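PDB 5TJJ: transcriptional regulator, IclR family from Alicyclobacillus acidocaldarius subsp. acidocaldarius, which probably binds DNA through a winged helix-turn-helix domain and regulates transcription. Local coordinates for residues Ala15-Leu20 against Thr32-Arg37; Ala99-Thr104 against Val240-Glu245. All blocks are in the same frame, centred on the assembly; numbering follows the deposited sequence.

Contact 1: residues Ala15-Leu20 against Thr32-Arg37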
loop_
_atom_site.group_PDB
_atom_site.type_symbol
_atom_site.label_atom_id
_atom_site.label_comp_id
_atom_site.label_asym_id
_atom_site.label_seq_id
_atom_site.Cartn_x
_atom_site.Cartn_y
_atom_site.Cartn_z
ATOM N N ALA A 15 -10.717 -2.580 -11.115
ATOM C CA ALA A 15 -10.364 -1.581 -10.120
ATOM C C ALA A 15 -11.519 -1.266 -9.181
ATOM O O ALA A 15 -11.306 -1.165 -7.976
ATOM C CB ALA A 15 -9.887 -0.314 -10.792
ATOM N N ARG A 16 -12.729 -1.107 -9.724
ATOM C CA ARG A 16 -13.914 -0.839 -8.893
ATOM C C ARG A 16 -14.212 -2.018 -7.944
ATOM O O ARG A 16 -14.595 -1.825 -6.796
ATOM C CB ARG A 16 -15.162 -0.537 -9.750
ATOM C CG ARG A 16 -15.185 0.816 -10.446
ATOM C CD ARG A 16 -16.453 0.948 -11.295
ATOM N NE ARG A 16 -17.633 1.247 -10.469
ATOM C CZ ARG A 16 -18.912 0.961 -10.759
ATOM N NH1 ARG A 16 -19.235 0.337 -11.875
ATOM N NH2 ARG A 16 -19.881 1.298 -9.913
ATOM N N VAL A 17 -14.047 -3.241 -8.445
ATOM C CA VAL A 17 -14.236 -4.441 -7.648
ATOM C C VAL A 17 -13.276 -4.429 -6.464
ATOM O O VAL A 17 -13.696 -4.658 -5.329
ATOM C CB VAL A 17 -14.070 -5.698 -8.523
ATOM C CG1 VAL A 17 -13.838 -6.960 -7.689
ATOM C CG2 VAL A 17 -15.302 -5.863 -9.397
ATOM N N LEU A 18 -12.005 -4.124 -6.722
ATOM C CA LEU A 18 -11.014 -4.154 -5.663
ATOM C C LEU A 18 -11.206 -3.034 -4.664
ATOM O O LEU A 18 -11.015 -3.232 -3.456
ATOM C CB LEU A 18 -9.609 -4.125 -6.234
ATOM C CG LEU A 18 -9.248 -5.340 -7.090
ATOM C CD1 LEU A 18 -7.927 -5.092 -7.803
ATOM C CD2 LEU A 18 -9.162 -6.596 -6.235
ATOM N N LYS A 19 -11.600 -1.871 -5.151
ATOM C CA LYS A 19 -11.934 -0.764 -4.251
ATOM C C LYS A 19 -13.104 -1.094 -3.349
ATOM O O LYS A 19 -13.087 -0.717 -2.202
ATOM C CB LYS A 19 -12.193 0.533 -5.012
ATOM C CG LYS A 19 -10.909 1.081 -5.595
ATOM C CD LYS A 19 -11.090 2.251 -6.553
ATOM C CE LYS A 19 -9.779 2.459 -7.297
ATOM N NZ LYS A 19 -9.722 3.739 -8.045
ATOM N N LEU A 20 -14.091 -1.822 -3.857
ATOM C CA LEU A 20 -15.250 -2.230 -3.061
ATOM C C LEU A 20 -14.881 -3.245 -1.990
ATOM O O LEU A 20 -15.296 -3.106 -0.836
ATOM C CB LEU A 20 -16.346 -2.821 -3.951
ATOM C CG LEU A 20 -17.601 -3.258 -3.200
ATOM C CD1 LEU A 20 -18.372 -2.051 -2.685
ATOM C CD2 LEU A 20 -18.496 -4.096 -4.095
ATOM N N THR A 32 -23.520 -11.794 -6.025
ATOM C CA THR A 32 -24.736 -10.979 -6.111
ATOM C C THR A 32 -24.533 -9.609 -5.465
ATOM O O THR A 32 -24.774 -8.579 -6.090
ATOM C CB THR A 32 -25.944 -11.685 -5.455
ATOM O OG1 THR A 32 -26.205 -12.896 -6.156
ATOM C CG2 THR A 32 -27.214 -10.815 -5.479
ATOM N N GLU A 33 -24.080 -9.605 -4.219
ATOM C CA GLU A 33 -23.850 -8.362 -3.492
ATOM C C GLU A 33 -22.907 -7.421 -4.281
ATOM O O GLU A 33 -23.183 -6.224 -4.427
ATOM C CB GLU A 33 -23.281 -8.674 -2.110
ATOM C CG GLU A 33 -24.239 -9.438 -1.181
ATOM C CD GLU A 33 -23.583 -9.913 0.112
ATOM O OE1 GLU A 33 -22.348 -10.170 0.119
ATOM O OE2 GLU A 33 -24.314 -10.028 1.129
ATOM N N ILE A 34 -21.821 -7.977 -4.823
ATOM C CA ILE A 34 -20.887 -7.194 -5.645
ATOM C C ILE A 34 -21.564 -6.582 -6.881
ATOM O O ILE A 34 -21.468 -5.360 -7.120
ATOM C CB ILE A 34 -19.657 -8.012 -6.081
ATOM C CG1 ILE A 34 -18.804 -8.345 -4.858
ATOM C CG2 ILE A 34 -18.808 -7.215 -7.081
ATOM C CD1 ILE A 34 -17.740 -9.397 -5.091
ATOM N N ALA A 35 -22.207 -7.434 -7.673
ATOM C CA ALA A 35 -22.858 -6.989 -8.908
ATOM C C ALA A 35 -23.974 -5.963 -8.653
ATOM O O ALA A 35 -24.070 -4.957 -9.355
ATOM C CB ALA A 35 -23.385 -8.182 -9.673
ATOM N N GLU A 36 -24.784 -6.194 -7.632
ATOM C CA GLU A 36 -25.816 -5.238 -7.278
ATOM C C GLU A 36 -25.224 -3.910 -6.789
ATOM O O GLU A 36 -25.692 -2.856 -7.210
ATOM C CB GLU A 36 -26.841 -5.835 -6.289
ATOM C CG GLU A 36 -27.899 -6.710 -6.986
ATOM C CD GLU A 36 -28.726 -7.568 -6.029
ATOM O OE1 GLU A 36 -28.292 -7.821 -4.878
ATOM O OE2 GLU A 36 -29.824 -8.011 -6.431
ATOM N N ARG A 37 -24.186 -3.950 -5.956
ATOM C CA ARG A 37 -23.594 -2.726 -5.409
ATOM C C ARG A 37 -22.909 -1.869 -6.477
ATOM O O ARG A 37 -22.961 -0.640 -6.414
ATOM C CB ARG A 37 -22.594 -3.056 -4.293
ATOM C CG ARG A 37 -22.032 -1.847 -3.556
ATOM C CD ARG A 37 -23.137 -1.009 -2.917
ATOM N NE ARG A 37 -22.595 -0.207 -1.825
ATOM C CZ ARG A 37 -22.129 1.037 -1.929
ATOM N NH1 ARG A 37 -22.184 1.699 -3.083
ATOM N NH2 ARG A 37 -21.637 1.635 -0.841
#
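Leu20, Val17, Ile34 and the aliphatic part of Arg37 make a purely apolar helix-to-helix contact, largely buried, between helices 9-21 and 31-38 near the N-terminus of the chain. The leucine does most of the work. Its CB points at the opposing helix, and with CG anti to the backbone N (chi1 -179°) the isobutyl fork reaches outward and splits its methyls between two partners one turn apart. CD2 settles against Ile34, 4.2 Å from its CA and 4.3 Å from its CG1, while CD1 lies 3.8 Å from CG of Arg37.

A turn earlier, Val17 offers CG2 to CG2 of Ile34 at 4.4 Å, a looser touch. The two segments are steeply inclined, their N-to-C directions 115° apart and their axes 11.1 Å apart at closest approach. These are the first two helices of the winged helix-turn-helix domain; helix 42-54, the third, completes the core, its Leu49 meeting both Val17 and Ile34.

Arg37 combines two roles. Its CG stays against Leu20, and the bend at chi2 (58°) carries CD and the guanidinium away from the leucine, NE being hydrogen-bonded to the hydroxyl of Tyr26, whose side chain also touches Leu20. A second tie between the helices is polar, a hydrogen bond from Arg16 NH2 to the backbone O of Leu38, just beyond the segment 32-37.

Contact 2: residues Ala99-Thr104 against Val240-Glu245; sequences AHTGMT and VKALKE
In the C-terminal domain, of the GAF-like type found in IclR regulators, the end of helix 86-101 packs beside helix 233-253. Segments 99-104 and 240-245 meet at three residues, and His100 and Thr101 also touch Arg238 and Ala239 of the second helix. The centre is the methyl of Ala242, with CB aimed at the other segment and met by two side chains. CD2 of His100 approaches it to 3.9 Å, the methyl lying at the edge of the imidazole and near the ring plane, so the ring does not stack over it. CG2 of Thr101 comes to 4.1 Å from the same CB.

The threonine also shapes the chain as the helix ends. With chi1 at 64°, OG1 sits between the backbone N and the carbonyl carbon, where it accepts the N-H of Met103 (selenomethionine here) at 3.2 Å in an ST turn, and it is hydrogen-bonded to Val97 O as well. Gly102, between them, leaves the helix with positive phi (65°). A valine in place of Thr101 would probably leave the Met103 N-H and Val97 O without their hydroxyl partner.

The division of labour is plain: OG1 is spent on its own helix end, and between these two segments the meeting is van der Waals packing round one methyl.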
loop_
_atom_site.group_PDB
_atom_site.type_symbol
_atom_site.label_atom_id
_atom_site.label_comp_id
_atom_site.label_asym_id
_atom_site.label_seq_id
_atom_site.Cartn_x
_atom_site.Cartn_y
_atom_site.Cartn_z
ATOM N N ALA A 99 1.059 24.650 -10.225
ATOM C CA ALA A 99 1.102 24.913 -11.658
ATOM C C ALA A 99 -0.221 25.433 -12.186
ATOM O O ALA A 99 -0.227 26.350 -12.963
ATOM C CB ALA A 99 1.529 23.667 -12.432
ATOM N N HIS A 100 -1.331 24.837 -11.762
ATOM C CA HIS A 100 -2.669 25.233 -12.224
ATOM C C HIS A 100 -3.118 26.555 -11.603
ATOM O O HIS A 100 -3.709 27.368 -12.287
ATOM C CB HIS A 100 -3.667 24.114 -11.932
ATOM C CG HIS A 100 -5.033 24.336 -12.515
ATOM N ND1 HIS A 100 -5.243 24.845 -13.785
ATOM C CD2 HIS A 100 -6.266 24.094 -12.002
ATOM C CE1 HIS A 100 -6.542 24.920 -14.022
ATOM N NE2 HIS A 100 -7.183 24.469 -12.956
ATOM N N THR A 101 -2.798 26.789 -10.323
ATOM C CA THR A 101 -3.177 28.042 -9.622
ATOM C C THR A 101 -2.209 29.243 -9.740
ATOM O O THR A 101 -2.638 30.378 -9.569
ATOM C CB THR A 101 -3.453 27.813 -8.115
ATOM O OG1 THR A 101 -2.274 27.383 -7.440
ATOM C CG2 THR A 101 -4.536 26.786 -7.927
ATOM N N GLY A 102 -0.922 29.000 -10.009
ATOM C CA GLY A 102 0.121 30.038 -9.842
ATOM C C GLY A 102 0.330 30.475 -8.378
ATOM O O GLY A 102 0.792 31.577 -8.120
HETATM N N MSE A 103 -0.014 29.606 -7.424
HETATM C CA MSE A 103 0.095 29.885 -5.986
HETATM C C MSE A 103 1.048 28.924 -5.367
HETATM O O MSE A 103 1.332 27.854 -5.922
HETATM C CB MSE A 103 -1.253 29.733 -5.290
HETATM C CG MSE A 103 -2.228 30.775 -5.826
HETATM SE SE MSE A 103 -4.009 30.634 -4.984
HETATM C CE MSE A 103 -4.996 32.023 -5.991
ATOM N N THR A 104 1.560 29.282 -4.195
ATOM C CA THR A 104 2.426 28.368 -3.460
ATOM C C THR A 104 1.501 27.386 -2.745
ATOM O O THR A 104 0.574 27.770 -2.109
ATOM C CB THR A 104 3.377 29.109 -2.511
ATOM O OG1 THR A 104 4.337 29.815 -3.299
ATOM C CG2 THR A 104 4.096 28.143 -1.573
ATOM N N VAL A 240 -9.753 26.506 -5.015
ATOM C CA VAL A 240 -10.668 25.618 -4.311
ATOM C C VAL A 240 -10.904 24.370 -5.144
ATOM O O VAL A 240 -10.823 23.262 -4.632
ATOM C CB VAL A 240 -12.013 26.326 -4.001
ATOM C CG1 VAL A 240 -13.090 25.336 -3.525
ATOM C CG2 VAL A 240 -11.780 27.394 -2.952
ATOM N N LYS A 241 -11.162 24.564 -6.430
ATOM C CA LYS A 241 -11.454 23.460 -7.335
ATOM C C LYS A 241 -10.218 22.551 -7.531
ATOM O O LYS A 241 -10.351 21.336 -7.524
ATOM C CB LYS A 241 -12.027 23.995 -8.653
ATOM C CG LYS A 241 -12.791 22.964 -9.485
ATOM C CD LYS A 241 -13.225 23.522 -10.846
ATOM C CE LYS A 241 -13.040 22.502 -11.956
ATOM N NZ LYS A 241 -13.395 23.105 -13.269
ATOM N N ALA A 242 -9.022 23.129 -7.613
ATOM C CA ALA A 242 -7.783 22.345 -7.761
ATOM C C ALA A 242 -7.419 21.606 -6.442
ATOM O O ALA A 242 -7.180 20.410 -6.451
ATOM C CB ALA A 242 -6.644 23.242 -8.236
ATOM N N LEU A 243 -7.429 22.318 -5.322
ATOM C CA LEU A 243 -7.254 21.713 -4.005
ATOM C C LEU A 243 -8.224 20.572 -3.705
ATOM O O LEU A 243 -7.804 19.555 -3.161
ATOM C CB LEU A 243 -7.378 22.774 -2.894
ATOM C CG LEU A 243 -6.194 23.746 -2.894
ATOM C CD1 LEU A 243 -6.560 24.973 -2.094
ATOM C CD2 LEU A 243 -4.915 23.072 -2.380
ATOM N N LYS A 244 -9.500 20.732 -4.040
ATOM C CA LYS A 244 -10.466 19.629 -3.875
ATOM C C LYS A 244 -10.219 18.425 -4.763
ATOM O O LYS A 244 -10.364 17.308 -4.284
ATOM C CB LYS A 244 -11.906 20.094 -4.073
ATOM C CG LYS A 244 -12.472 20.735 -2.834
ATOM C CD LYS A 244 -13.862 21.278 -3.118
ATOM C CE LYS A 244 -14.617 21.565 -1.825
ATOM N NZ LYS A 244 -16.060 21.756 -2.138
ATOM N N GLU A 245 -9.865 18.634 -6.035
ATOM C CA GLU A 245 -9.490 17.514 -6.900
ATOM C C GLU A 245 -8.280 16.757 -6.328
ATOM O O GLU A 245 -8.288 15.525 -6.272
ATOM C CB GLU A 245 -9.224 17.966 -8.333
ATOM C CG GLU A 245 -10.502 18.350 -9.065
ATOM C CD GLU A 245 -10.268 19.048 -10.409
ATOM O OE1 GLU A 245 -9.231 18.767 -11.059
ATOM O OE2 GLU A 245 -11.133 19.872 -10.822
#

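How the contacts relate
Contact 1 lies in the helix-turn-helix domain and contact 2 in the IclR C-terminal domain, and they follow one another in series along the chain. Their centres are 32 Å apart and their nearest atoms about 12 Å, so neither touches the other. Contact 1 joins segments separated by 11 residues, contact 2 segments separated by 135. Segment 15-20 is also packed by the second subunit, Lys19 forming a salt bridge with Glu55 of that subunit, whereas no other chain of the assembly touches contact 2. A glycerol, probably from crystallisation, hydrogen-bonds to Thr104 within segment 99-104.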